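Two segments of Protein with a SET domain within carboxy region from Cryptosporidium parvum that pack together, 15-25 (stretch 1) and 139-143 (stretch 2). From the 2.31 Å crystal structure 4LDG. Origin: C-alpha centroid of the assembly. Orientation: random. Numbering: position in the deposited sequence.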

ATOM      1  N   ILE A  15       0.663 -10.601  15.341  1.00 97.85           N
ATOM      2  CA  ILE A  15      -0.053 -10.403  14.079  1.00 96.42           C
ATOM      3  C   ILE A  15       0.882 -10.738  12.915  1.00 93.12           C
ATOM      4  O   ILE A  15       0.412 -10.991  11.809  1.00 97.61           O
ATOM      5  CB  ILE A  15      -0.575  -8.955  13.899  1.00 92.19           C
ATOM      6  N   PHE A  16       2.194 -10.730  13.165  1.00 88.29           N
ATOM      7  CA  PHE A  16       3.191 -11.057  12.147  1.00 83.93           C
ATOM      8  C   PHE A  16       2.871 -12.371  11.442  1.00 81.25           C
ATOM      9  O   PHE A  16       2.965 -12.460  10.223  1.00 80.62           O
ATOM     10  CB  PHE A  16       4.590 -11.135  12.763  1.00 89.14           C
ATOM     11  N   TYR A  17       2.479 -13.382  12.205  1.00 79.98           N
ATOM     12  CA  TYR A  17       2.154 -14.682  11.628  1.00 81.23           C
ATOM     13  C   TYR A  17       0.768 -14.709  10.984  1.00 77.88           C
ATOM     14  O   TYR A  17       0.574 -15.365   9.966  1.00 77.32           O
ATOM     15  CB  TYR A  17       2.240 -15.775  12.692  1.00 86.94           C
ATOM     16  CG  TYR A  17       1.784 -17.125  12.188  1.00 92.28           C
ATOM     17  CD1 TYR A  17       0.472 -17.557  12.388  1.00 94.59           C
ATOM     18  CD2 TYR A  17       2.655 -17.965  11.490  1.00 94.93           C
ATOM     19  CE1 TYR A  17       0.044 -18.797  11.925  1.00100.74           C
ATOM     20  CE2 TYR A  17       2.239 -19.206  11.021  1.00100.34           C
ATOM     21  CZ  TYR A  17       0.933 -19.625  11.241  1.00103.24           C
ATOM     22  OH  TYR A  17       0.509 -20.867  10.787  1.00106.06           O
ATOM     23  N   GLU A  18      -0.193 -14.025  11.599  1.00 74.13           N
ATOM     24  CA  GLU A  18      -1.567 -13.991  11.103  1.00 75.75           C
ATOM     25  C   GLU A  18      -1.629 -13.135   9.812  1.00 72.38           C
ATOM     26  O   GLU A  18      -2.314 -13.485   8.852  1.00 70.55           O
ATOM     27  CB  GLU A  18      -2.511 -13.442  12.190  1.00 81.16           C
ATOM     28  CG  GLU A  18      -3.911 -14.071  12.212  1.00 91.11           C
ATOM     29  CD  GLU A  18      -5.008 -13.151  12.772  1.00 95.79           C
ATOM     30  OE1 GLU A  18      -4.686 -12.180  13.499  1.00 97.66           O
ATOM     31  OE2 GLU A  18      -6.206 -13.398  12.480  1.00 97.23           O
ATOM     32  N   LEU A  19      -0.892 -12.022   9.793  1.00 66.88           N
ATOM     33  CA  LEU A  19      -0.757 -11.213   8.603  1.00 62.41           C
ATOM     34  C   LEU A  19      -0.044 -11.971   7.483  1.00 64.10           C
ATOM     35  O   LEU A  19      -0.472 -11.918   6.339  1.00 61.64           O
ATOM     36  CB  LEU A  19      -0.008  -9.931   8.931  1.00 60.53           C
ATOM     37  CG  LEU A  19       0.172  -8.975   7.764  1.00 58.59           C
ATOM     38  CD1 LEU A  19      -1.184  -8.503   7.234  1.00 59.22           C
ATOM     39  CD2 LEU A  19       1.030  -7.791   8.195  1.00 59.40           C
ATOM     40  N   SER A  20       1.025 -12.694   7.807  1.00 65.14           N
ATOM     41  CA  SER A  20       1.728 -13.493   6.802  1.00 64.71           C
ATOM     42  C   SER A  20       0.818 -14.514   6.136  1.00 67.87           C
ATOM     43  O   SER A  20       0.970 -14.798   4.950  1.00 69.59           O
ATOM     44  CB  SER A  20       2.937 -14.196   7.409  1.00 67.10           C
ATOM     45  OG  SER A  20       3.223 -15.393   6.707  1.00 73.24           O
ATOM     46  N   GLN A  21      -0.127 -15.069   6.892  1.00 70.76           N
ATOM     47  CA  GLN A  21      -1.062 -16.050   6.343  1.00 72.16           C
ATOM     48  C   GLN A  21      -2.102 -15.393   5.452  1.00 67.27           C
ATOM     49  O   GLN A  21      -2.455 -15.954   4.429  1.00 65.73           O
ATOM     50  CB  GLN A  21      -1.765 -16.822   7.450  1.00 77.49           C
ATOM     51  CG  GLN A  21      -0.821 -17.581   8.362  1.00 84.70           C
ATOM     52  CD  GLN A  21      -0.111 -18.725   7.671  1.00 89.55           C
ATOM     53  OE1 GLN A  21      -0.754 -19.626   7.130  1.00 93.88           O
ATOM     54  NE2 GLN A  21       1.228 -18.709   7.706  1.00 91.20           N
ATOM     55  N   LYS A  22      -2.599 -14.220   5.849  1.00 64.88           N
ATOM     56  CA  LYS A  22      -3.583 -13.482   5.039  1.00 65.31           C
ATOM     57  C   LYS A  22      -2.957 -13.175   3.684  1.00 60.17           C
ATOM     58  O   LYS A  22      -3.578 -13.355   2.647  1.00 63.20           O
ATOM     59  CB  LYS A  22      -4.023 -12.165   5.709  1.00 64.99           C
ATOM     60  CG  LYS A  22      -5.338 -11.623   5.160  1.00 68.52           C
ATOM     61  CD  LYS A  22      -5.373 -10.098   5.020  1.00 64.89           C
ATOM     62  N   LEU A  23      -1.706 -12.749   3.705  1.00 55.96           N
ATOM     63  CA  LEU A  23      -0.987 -12.420   2.473  1.00 53.88           C
ATOM     64  C   LEU A  23      -0.786 -13.641   1.592  1.00 55.17           C
ATOM     65  O   LEU A  23      -0.975 -13.548   0.390  1.00 55.32           O
ATOM     66  CB  LEU A  23       0.358 -11.752   2.772  1.00 50.26           C
ATOM     67  CG  LEU A  23       0.187 -10.387   3.439  1.00 48.60           C
ATOM     68  CD1 LEU A  23       1.554  -9.884   3.891  1.00 48.36           C
ATOM     69  CD2 LEU A  23      -0.525  -9.380   2.535  1.00 44.89           C
ATOM     70  N   ILE A  24      -0.415 -14.773   2.188  1.00 58.64           N
ATOM     71  CA  ILE A  24      -0.253 -16.031   1.438  1.00 61.21           C
ATOM     72  C   ILE A  24      -1.578 -16.444   0.784  1.00 62.71           C
ATOM     73  O   ILE A  24      -1.615 -16.846  -0.379  1.00 61.02           O
ATOM     74  CB  ILE A  24       0.313 -17.162   2.336  1.00 63.22           C
ATOM     75  CG1 ILE A  24       1.805 -16.922   2.579  1.00 63.69           C
ATOM     76  CG2 ILE A  24       0.148 -18.518   1.683  1.00 67.19           C
ATOM     77  CD1 ILE A  24       2.419 -17.714   3.709  1.00 65.49           C
ATOM     78  N   GLN A  25      -2.658 -16.324   1.545  1.00 67.16           N
ATOM     79  CA  GLN A  25      -3.993 -16.658   1.059  1.00 71.93           C
ATOM     80  C   GLN A  25      -4.397 -15.735  -0.102  1.00 68.19           C
ATOM     81  O   GLN A  25      -4.982 -16.198  -1.097  1.00 69.18           O
ATOM     82  CB  GLN A  25      -5.008 -16.578   2.204  1.00 76.80           C
ATOM     83  CG  GLN A  25      -6.233 -17.431   1.982  1.00 85.09           C
ATOM     84  CD  GLN A  25      -5.874 -18.887   1.748  1.00 94.12           C
ATOM     85  OE1 GLN A  25      -5.064 -19.466   2.476  1.00102.36           O
ATOM     86  NE2 GLN A  25      -6.461 -19.483   0.716  1.00 95.77           N
ATOM     87  N   CYS A 139       0.326  -7.531  -4.878  1.00 42.19           N
ATOM     88  CA  CYS A 139       0.521  -8.784  -4.144  1.00 43.00           C
ATOM     89  C   CYS A 139       1.889  -8.680  -3.448  1.00 41.12           C
ATOM     90  O   CYS A 139       2.927  -8.500  -4.103  1.00 39.33           O
ATOM     91  CB  CYS A 139       0.452  -9.946  -5.130  1.00 48.89           C
ATOM     92  SG  CYS A 139       0.890 -11.571  -4.482  1.00 57.77           S
ATOM     93  N   THR A 140       1.868  -8.670  -2.123  1.00 39.75           N
ATOM     94  CA  THR A 140       3.093  -8.692  -1.326  1.00 41.12           C
ATOM     95  C   THR A 140       3.138  -9.880  -0.359  1.00 42.16           C
ATOM     96  O   THR A 140       2.121 -10.523  -0.106  1.00 41.62           O
ATOM     97  CB  THR A 140       3.221  -7.433  -0.463  1.00 40.84           C
ATOM     98  OG1 THR A 140       2.191  -7.435   0.520  1.00 40.88           O
ATOM     99  CG2 THR A 140       3.141  -6.177  -1.302  1.00 41.49           C
ATOM    100  N   LEU A 141       4.331 -10.146   0.178  1.00 43.53           N
ATOM    101  CA  LEU A 141       4.534 -11.129   1.249  1.00 43.81           C
ATOM    102  C   LEU A 141       5.514 -10.617   2.294  1.00 44.22           C
ATOM    103  O   LEU A 141       6.381  -9.780   1.991  1.00 43.67           O
ATOM    104  CB  LEU A 141       5.079 -12.427   0.666  1.00 44.79           C
ATOM    105  CG  LEU A 141       4.178 -13.030  -0.394  1.00 45.58           C
ATOM    106  CD1 LEU A 141       4.923 -14.131  -1.104  1.00 47.90           C
ATOM    107  CD2 LEU A 141       2.905 -13.562   0.241  1.00 47.05           C
ATOM    108  N   ILE A 142       5.381 -11.128   3.514  1.00 47.82           N
ATOM    109  CA  ILE A 142       6.329 -10.862   4.593  1.00 53.46           C
ATOM    110  C   ILE A 142       7.329 -12.020   4.738  1.00 55.42           C
ATOM    111  O   ILE A 142       6.946 -13.180   4.721  1.00 55.07           O
ATOM    112  CB  ILE A 142       5.616 -10.750   5.947  1.00 60.16           C
ATOM    113  CG1 ILE A 142       4.636  -9.594   5.952  1.00 63.40           C
ATOM    114  CG2 ILE A 142       6.626 -10.559   7.081  1.00 67.05           C
ATOM    115  CD1 ILE A 142       3.774  -9.607   7.201  1.00 67.74           C
ATOM    116  N   LYS A 143       8.604 -11.689   4.894  1.00 56.58           N
ATOM    117  CA  LYS A 143       9.641 -12.667   5.217  1.00 63.37           C
ATOM    118  C   LYS A 143      10.308 -12.264   6.519  1.00 65.31           C
ATOM    119  O   LYS A 143      10.571 -11.077   6.734  1.00 61.15           O
ATOM    120  CB  LYS A 143      10.715 -12.690   4.145  1.00 67.18           C
ATOM    121  CG  LYS A 143      10.260 -13.232   2.816  1.00 75.17           C
ATOM    122  CD  LYS A 143      11.360 -13.072   1.772  1.00 85.72           C
ATOM    123  CE  LYS A 143      12.461 -14.120   1.896  1.00 92.84           C
ATOM    124  NZ  LYS A 143      13.520 -13.917   0.866  1.00 96.23           N
TER

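The contact between residues 15-25 and 139-143 joins a helix to a short strand, 140-143, whose N-to-C directions differ by 146° and whose axes approach to 7.6 Å. That spacing leaves room for interlocking side chains; no hydrogen bond crosses the interface among the atoms modelled, and the 319 Å² buried, both sides summed, is chiefly an apolar fit. The nearest CA pairs across the contact are Ser20 CA to Ile142 CA at 5.7 Å and Leu23 CA to Leu141 CA at 5.8 Å.

Ile142 and Leu23 are the residues most covered by the opposing stretch, and in both the CA-to-CB bond points toward it. Ile142 has chi1 of -62° (m) and chi2 of 171° (t). This extended arrangement carries Ile142 CD1 into the helix, 3.4 Å from Leu19 CD2, a tight apolar contact. Ile142 CD1 also lies 4.2 Å from Phe16 O and 4.2 Å from Ser20 N, so it rests against one turn of helix backbone. Those two backbone atoms are already paired with each other, since Ser20 N donates to Phe16 O at 3.1 Å, and the methyl packs over a satisfied hydrogen bond.

Leu23 adopts the same pair of wells, chi1 -65° (m) and chi2 172° (t), a combination common for leucine in helices. Leu23 CD1 lies 3.7 Å from Ile142 CG1 and also reaches Thr140, 4.1 Å from Thr140 O; Leu23 CD2 lies 3.9 Å from Thr140 OG1. Closer to the helix backbone, Leu23 CB approaches Thr140 O at 3.6 Å. Leu23 thus spans the strand from Thr140 to Ile142.

Two leucines show that the CA-to-CB direction alone does not predict contact. Leu19 starts sideways, but with chi1 -179° (t) and chi2 62° (p) its end comes nearer the strand, placing CD2 against Ile142. Leu141 also starts sideways; its m,t conformation (-58°, 168°) brings Leu141 CD2 to 3.9 Å from Leu23 O, 4.0 Å from Leu23 CB and 4.0 Å from Ile24 N. Ile24 adds a looser contact, its CG1 being 4.2 Å from Leu141 CD2.

Ser20 contributes differently. The nearest approach of its side chain is 4.6 Å, from Ser20 CB to Ile142 CB, and its small size accompanies the short CA separation from Ile142. At the margins, the CA-to-CB bonds of Tyr17 and Lys143 point away from the other stretch, and neither residue makes contact. Phe16 must be read with caution, because its ring is not modelled beyond CB; the coordinates support its backbone contact with Ile142 but say nothing about where the aromatic group lies.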